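Local coordinates for protein ABC-type amino acid transport system, permease component (Caldanaerobacter subterraneus subsp. tengcongensis MB4, PDB 4YMU) that probably forms the membrane-spanning part of an ABC importer that carries amino acids across the cell membrane, and is found here with arginine bound, at residues L6-Y11 against D176-V181; A161-S164 against A169-T172. All coordinates share one frame; numbering follows the deposited sequence.

Interaction 1: L6-Y11 against D176-V181; sequences LSMVKY and DIIQSV
The weakly bonded helical turn 6-9 near the N-terminus, with Y11 just before helix 12-44, lies against helix 174-182 at the periphery of the permease, with Y11 and I178 at the middle of the contact. The phenol ring of Y11 receives the gamma methyl of I178 over one face: I178 CG2 stands 4.1 Å from the ring centroid, 16° off the ring normal, a CH-pi contact. The other branch of I178 runs past the root of the tyrosine, CG1 lying 4.0 Å from Y11 CB. A beta-branched residue suits this place because one branch can meet the ring while the other reaches its stem. On the opposite face of the ring lies K10 CG; the lysine chain then folds back until NZ donates to S7 O at 2.7 Å, in the carbonyl plane and on a lone pair. M8, bent at chi2 (44°) and chi3 (55°), carries its thioether across to helix 174-182, bringing SD to 3.6 Å from I178 CG2. That methyl is thus shared by a flexible sulfur chain and a flat ring. Farther out, Y11 OH touches V181 CG1 at 3.6 Å, where the contact reaches the surface. It is plain apolar packing at the edge of an all-helical, binding-protein-dependent permease fold, with L14 and F15 of helix 12-44 also touching I178.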
ATOM      1  N   LEU C   6       7.182 -38.171  30.427  1.00116.87           N
ATOM      2  CA  LEU C   6       8.452 -38.413  31.100  1.00118.27           C
ATOM      3  C   LEU C   6       9.240 -39.492  30.368  1.00120.52           C
ATOM      4  O   LEU C   6      10.466 -39.414  30.253  1.00119.25           O
ATOM      5  CB  LEU C   6       8.228 -38.820  32.558  1.00118.00           C
ATOM      6  CG  LEU C   6       7.545 -37.809  33.484  1.00118.13           C
ATOM      7  CD1 LEU C   6       6.017 -37.814  33.315  1.00114.44           C
ATOM      8  CD2 LEU C   6       7.950 -38.058  34.929  1.00120.89           C
ATOM      9  N   SER C   7       8.521 -40.491  29.860  1.00122.89           N
ATOM     10  CA  SER C   7       9.122 -41.578  29.091  1.00119.14           C
ATOM     11  C   SER C   7       9.843 -41.035  27.873  1.00118.11           C
ATOM     12  O   SER C   7      10.771 -41.655  27.354  1.00120.25           O
ATOM     13  CB  SER C   7       8.036 -42.556  28.651  1.00120.00           C
ATOM     14  OG  SER C   7       6.963 -41.862  28.032  1.00121.35           O
ATOM     15  N   MET C   8       9.392 -39.864  27.435  1.00116.81           N
ATOM     16  CA  MET C   8       9.909 -39.181  26.262  1.00101.48           C
ATOM     17  C   MET C   8      11.248 -38.507  26.542  1.00 97.72           C
ATOM     18  O   MET C   8      12.052 -38.319  25.625  1.00 92.67           O
ATOM     19  CB  MET C   8       8.879 -38.155  25.801  1.00 94.02           C
ATOM     20  CG  MET C   8       8.665 -38.071  24.313  1.00103.93           C
ATOM     21  SD  MET C   8       8.530 -39.643  23.471  1.00111.54           S
ATOM     22  CE  MET C   8       7.202 -40.401  24.403  1.00126.64           C
ATOM     23  N   VAL C   9      11.478 -38.153  27.809  1.00 97.56           N
ATOM     24  CA  VAL C   9      12.689 -37.423  28.210  1.00106.62           C
ATOM     25  C   VAL C   9      13.977 -38.055  27.686  1.00107.59           C
ATOM     26  O   VAL C   9      14.825 -37.372  27.117  1.00113.90           O
ATOM     27  CB  VAL C   9      12.796 -37.259  29.751  1.00104.74           C
ATOM     28  CG1 VAL C   9      14.119 -36.588  30.128  1.00102.66           C
ATOM     29  CG2 VAL C   9      11.616 -36.464  30.295  1.00 92.55           C
ATOM     30  N   LYS C  10      14.091 -39.368  27.858  1.00110.59           N
ATOM     31  CA  LYS C  10      15.284 -40.124  27.479  1.00110.74           C
ATOM     32  C   LYS C  10      15.581 -40.055  25.988  1.00105.93           C
ATOM     33  O   LYS C  10      16.677 -40.403  25.551  1.00104.49           O
ATOM     34  CB  LYS C  10      15.144 -41.581  27.931  1.00113.33           C
ATOM     35  CG  LYS C  10      14.207 -42.419  27.072  1.00113.58           C
ATOM     36  CD  LYS C  10      14.144 -43.868  27.555  1.00105.66           C
ATOM     37  CE  LYS C  10      13.326 -43.984  28.822  1.00106.70           C
ATOM     38  NZ  LYS C  10      11.867 -43.819  28.576  1.00109.96           N
ATOM     39  N   TYR C  11      14.598 -39.616  25.207  1.00107.82           N
ATOM     40  CA  TYR C  11      14.756 -39.528  23.759  1.00113.32           C
ATOM     41  C   TYR C  11      15.212 -38.141  23.299  1.00116.78           C
ATOM     42  O   TYR C  11      15.369 -37.892  22.095  1.00119.47           O
ATOM     43  CB  TYR C  11      13.464 -39.941  23.060  1.00113.27           C
ATOM     44  CG  TYR C  11      13.124 -41.380  23.341  1.00114.84           C
ATOM     45  CD1 TYR C  11      13.864 -42.407  22.772  1.00116.00           C
ATOM     46  CD2 TYR C  11      12.078 -41.712  24.185  1.00114.35           C
ATOM     47  CE1 TYR C  11      13.573 -43.724  23.032  1.00114.45           C
ATOM     48  CE2 TYR C  11      11.775 -43.023  24.449  1.00118.60           C
ATOM     49  CZ  TYR C  11      12.524 -44.029  23.867  1.00118.79           C
ATOM     50  OH  TYR C  11      12.224 -45.342  24.130  1.00123.91           O
ATOM     51  N   ASP C 176       8.570 -41.429  14.364  1.00100.25           N
ATOM     52  CA  ASP C 176       8.529 -42.815  13.934  1.00 98.22           C
ATOM     53  C   ASP C 176       9.523 -43.594  14.778  1.00107.95           C
ATOM     54  O   ASP C 176       9.133 -44.521  15.505  1.00120.00           O
ATOM     55  CB  ASP C 176       8.814 -42.973  12.438  1.00 88.50           C
ATOM     56  CG  ASP C 176       7.632 -42.544  11.564  1.00104.30           C
ATOM     57  OD1 ASP C 176       6.452 -42.703  11.980  1.00103.05           O
ATOM     58  OD2 ASP C 176       7.889 -42.075  10.432  1.00112.75           O
ATOM     59  N   ILE C 177      10.786 -43.176  14.720  1.00 99.75           N
ATOM     60  CA  ILE C 177      11.860 -43.829  15.454  1.00 93.40           C
ATOM     61  C   ILE C 177      11.446 -44.132  16.899  1.00 93.83           C
ATOM     62  O   ILE C 177      11.367 -45.302  17.306  1.00 95.51           O
ATOM     63  CB  ILE C 177      13.119 -42.960  15.412  1.00 93.30           C
ATOM     64  CG1 ILE C 177      13.592 -42.820  13.962  1.00 93.94           C
ATOM     65  CG2 ILE C 177      14.213 -43.530  16.294  1.00 96.87           C
ATOM     66  CD1 ILE C 177      14.877 -42.025  13.787  1.00 95.17           C
ATOM     67  N   ILE C 178      11.113 -43.082  17.639  1.00 90.43           N
ATOM     68  CA  ILE C 178      10.686 -43.198  19.028  1.00 86.56           C
ATOM     69  C   ILE C 178       9.521 -44.165  19.214  1.00 92.46           C
ATOM     70  O   ILE C 178       9.550 -45.000  20.127  1.00 89.60           O
ATOM     71  CB  ILE C 178      10.323 -41.811  19.609  1.00 85.29           C
ATOM     72  CG1 ILE C 178      11.573 -40.932  19.679  1.00 90.92           C
ATOM     73  CG2 ILE C 178       9.710 -41.932  20.987  1.00 81.70           C
ATOM     74  CD1 ILE C 178      11.277 -39.463  19.741  1.00 83.47           C
ATOM     75  N   GLN C 179       8.508 -44.088  18.350  1.00 93.37           N
ATOM     76  CA  GLN C 179       7.325 -44.922  18.572  1.00 93.27           C
ATOM     77  C   GLN C 179       7.708 -46.385  18.377  1.00101.26           C
ATOM     78  O   GLN C 179       7.159 -47.282  19.038  1.00 98.75           O
ATOM     79  CB  GLN C 179       6.150 -44.536  17.661  1.00 77.36           C
ATOM     80  CG  GLN C 179       6.070 -45.329  16.358  1.00 91.73           C
ATOM     81  CD  GLN C 179       5.235 -46.625  16.455  1.00 89.71           C
ATOM     82  OE1 GLN C 179       4.389 -46.787  17.330  1.00 91.69           O
ATOM     83  NE2 GLN C 179       5.470 -47.531  15.529  1.00 80.40           N
ATOM     84  N   SER C 180       8.703 -46.624  17.525  1.00 95.55           N
ATOM     85  CA  SER C 180       9.082 -47.992  17.248  1.00 98.20           C
ATOM     86  C   SER C 180       9.527 -48.678  18.539  1.00 97.75           C
ATOM     87  O   SER C 180       9.424 -49.892  18.664  1.00103.21           O
ATOM     88  CB  SER C 180      10.191 -48.040  16.198  1.00 97.08           C
ATOM     89  OG  SER C 180      11.422 -47.618  16.749  1.00100.87           O
ATOM     90  N   VAL C 181       9.918 -47.882  19.532  1.00 96.46           N
ATOM     91  CA  VAL C 181      10.453 -48.417  20.772  1.00 94.82           C
ATOM     92  C   VAL C 181       9.516 -48.142  21.934  1.00101.01           C
ATOM     93  O   VAL C 181       9.688 -48.694  23.025  1.00107.69           O
ATOM     94  CB  VAL C 181      11.839 -47.795  21.053  1.00 96.08           C
ATOM     95  CG1 VAL C 181      12.495 -48.422  22.270  1.00102.84           C
ATOM     96  CG2 VAL C 181      12.725 -47.948  19.836  1.00 90.33           C
TER

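Interaction 2: A161-S164 against A169-T172; sequences AIVS and ADLT
The carboxylate of D170 fits against A161, in the 3-10 segment 161-163, and against S164, which follows it, so that the loop between helix 129-160 and helix 174-182 folds back on itself. D170 OD1 lies 3.2 Å from S164 CB and D170 OD2 3.4 Å from A161 CA; these are close packing contacts, and the acid finds its hydrogen bonds on its own side. With chi1 at 74°, D170 CG sits between the backbone N and the carbonyl carbon, a rotamer that lets the short chain curl back toward its own backbone. T172 N then donates to D170 OD2 at 3.1 Å, meeting it from above the carboxylate, 60° out of its plane, and closing an Asx turn, while D170 OD1 accepts from R173 N. Two backbone N-H groups, of T172 and R173, thus grip the buried acid and would probably help to steady a negative charge there. Were D170 replaced by an alanine, these N-H groups would probably lose their acceptor and the turn be left free to shift. S164 bends its OG back toward its own turn, where it makes a weak bond to A161 O, and S164 OG lies 3.6 Å from T172 CG2. In T172, OG1 sits beside the backbone N (chi1 -69°), which leaves the methyl CG2 anti to that N and turned to the serine. T172 OG1 lies 3.4 Å from A161 CB, where alanine is small enough to fit, and is hydrogen-bonded to Y196 OH. P66, L68 and V69 of the second subunit pack on A161, S164 and T172, and the A161 side chain lies about 7 Å from a bound arginine. Around this buried loop, Y196 of helix 186-214 touches A161 and D170, while L25 and T22 of helix 12-44 meet V163 and D170.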
ATOM      1  N   ALA C 161       9.907 -30.361   6.812  1.00 94.86           N
ATOM      2  CA  ALA C 161       9.364 -31.524   7.512  1.00 89.09           C
ATOM      3  C   ALA C 161       8.924 -32.611   6.532  1.00 93.47           C
ATOM      4  O   ALA C 161       8.703 -33.758   6.919  1.00 96.68           O
ATOM      5  CB  ALA C 161       8.199 -31.128   8.396  1.00 76.72           C
ATOM      6  N   ILE C 162       8.797 -32.247   5.262  1.00 88.88           N
ATOM      7  CA  ILE C 162       8.279 -33.165   4.269  1.00 87.96           C
ATOM      8  C   ILE C 162       9.323 -34.185   3.788  1.00 93.94           C
ATOM      9  O   ILE C 162       8.977 -35.161   3.127  1.00 96.60           O
ATOM     10  CB  ILE C 162       7.689 -32.411   3.083  1.00 77.78           C
ATOM     11  CG1 ILE C 162       6.538 -33.209   2.487  1.00 78.07           C
ATOM     12  CG2 ILE C 162       8.765 -32.056   2.037  1.00 62.83           C
ATOM     13  CD1 ILE C 162       6.107 -32.654   1.183  1.00 85.63           C
ATOM     14  N   VAL C 163      10.590 -33.979   4.130  1.00 89.82           N
ATOM     15  CA  VAL C 163      11.601 -34.952   3.756  1.00 98.23           C
ATOM     16  C   VAL C 163      11.584 -36.116   4.747  1.00 96.78           C
ATOM     17  O   VAL C 163      12.387 -37.047   4.645  1.00 84.94           O
ATOM     18  CB  VAL C 163      13.007 -34.338   3.714  1.00101.73           C
ATOM     19  CG1 VAL C 163      13.002 -33.112   2.820  1.00107.53           C
ATOM     20  CG2 VAL C 163      13.474 -33.984   5.129  1.00 97.93           C
ATOM     21  N   SER C 164      10.681 -36.049   5.720  1.00 88.30           N
ATOM     22  CA  SER C 164      10.536 -37.137   6.658  1.00 85.18           C
ATOM     23  C   SER C 164       9.934 -38.330   5.909  1.00 98.53           C
ATOM     24  O   SER C 164      10.365 -39.466   6.102  1.00100.06           O
ATOM     25  CB  SER C 164       9.662 -36.736   7.846  1.00 81.21           C
ATOM     26  OG  SER C 164       8.286 -36.864   7.537  1.00 83.85           O
ATOM     27  N   ALA C 169      16.188 -38.294   8.294  1.00 88.87           N
ATOM     28  CA  ALA C 169      16.037 -38.215   9.752  1.00 89.18           C
ATOM     29  C   ALA C 169      15.913 -36.785  10.308  1.00 94.75           C
ATOM     30  O   ALA C 169      16.695 -36.372  11.175  1.00 96.12           O
ATOM     31  CB  ALA C 169      17.167 -38.945  10.437  1.00 80.12           C
ATOM     32  N   ASP C 170      14.915 -36.046   9.836  1.00 97.82           N
ATOM     33  CA  ASP C 170      14.697 -34.687  10.306  1.00 98.70           C
ATOM     34  C   ASP C 170      14.025 -34.738  11.669  1.00104.67           C
ATOM     35  O   ASP C 170      13.964 -35.788  12.303  1.00108.96           O
ATOM     36  CB  ASP C 170      13.804 -33.919   9.333  1.00 94.80           C
ATOM     37  CG  ASP C 170      12.346 -34.352   9.422  1.00102.92           C
ATOM     38  OD1 ASP C 170      12.090 -35.563   9.629  1.00107.30           O
ATOM     39  OD2 ASP C 170      11.452 -33.481   9.341  1.00106.85           O
ATOM     40  N   LEU C 171      13.506 -33.605  12.115  1.00104.43           N
ATOM     41  CA  LEU C 171      12.849 -33.531  13.402  1.00101.53           C
ATOM     42  C   LEU C 171      11.518 -34.306  13.395  1.00 98.68           C
ATOM     43  O   LEU C 171      11.085 -34.830  14.427  1.00 96.14           O
ATOM     44  CB  LEU C 171      12.631 -32.063  13.773  1.00102.31           C
ATOM     45  CG  LEU C 171      11.800 -31.743  15.009  1.00106.44           C
ATOM     46  CD1 LEU C 171      12.537 -32.160  16.268  1.00107.19           C
ATOM     47  CD2 LEU C 171      11.461 -30.252  15.041  1.00116.69           C
ATOM     48  N   THR C 172      10.866 -34.378  12.237  1.00 92.22           N
ATOM     49  CA  THR C 172       9.556 -35.018  12.156  1.00 90.66           C
ATOM     50  C   THR C 172       9.690 -36.550  12.152  1.00 97.85           C
ATOM     51  O   THR C 172       8.886 -37.272  12.768  1.00 91.45           O
ATOM     52  CB  THR C 172       8.784 -34.526  10.909  1.00 82.04           C
ATOM     53  OG1 THR C 172       8.414 -33.155  11.096  1.00 93.79           O
ATOM     54  CG2 THR C 172       7.520 -35.324  10.704  1.00 76.00           C
TER

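The two contacts have their centres about 16 Å apart, and the segments 169-172 and 176-181 follow closely in sequence, the first in the loop leading to helix 174-182 and the second on that helix. Interaction 2 is the inner one: all its touching residues are buried, it lies against the second subunit and near bound arginine, and its polar side chains bond to the loop's own backbone and to helix 186-214. Interaction 1, its centre about 29 Å from that of the chain, is only partly buried and joins distant parts of the chain by methyl, sulfur and ring packing. Helices 12-44 and 186-214 touch both, giving the inner turn and the outer helix a common backing.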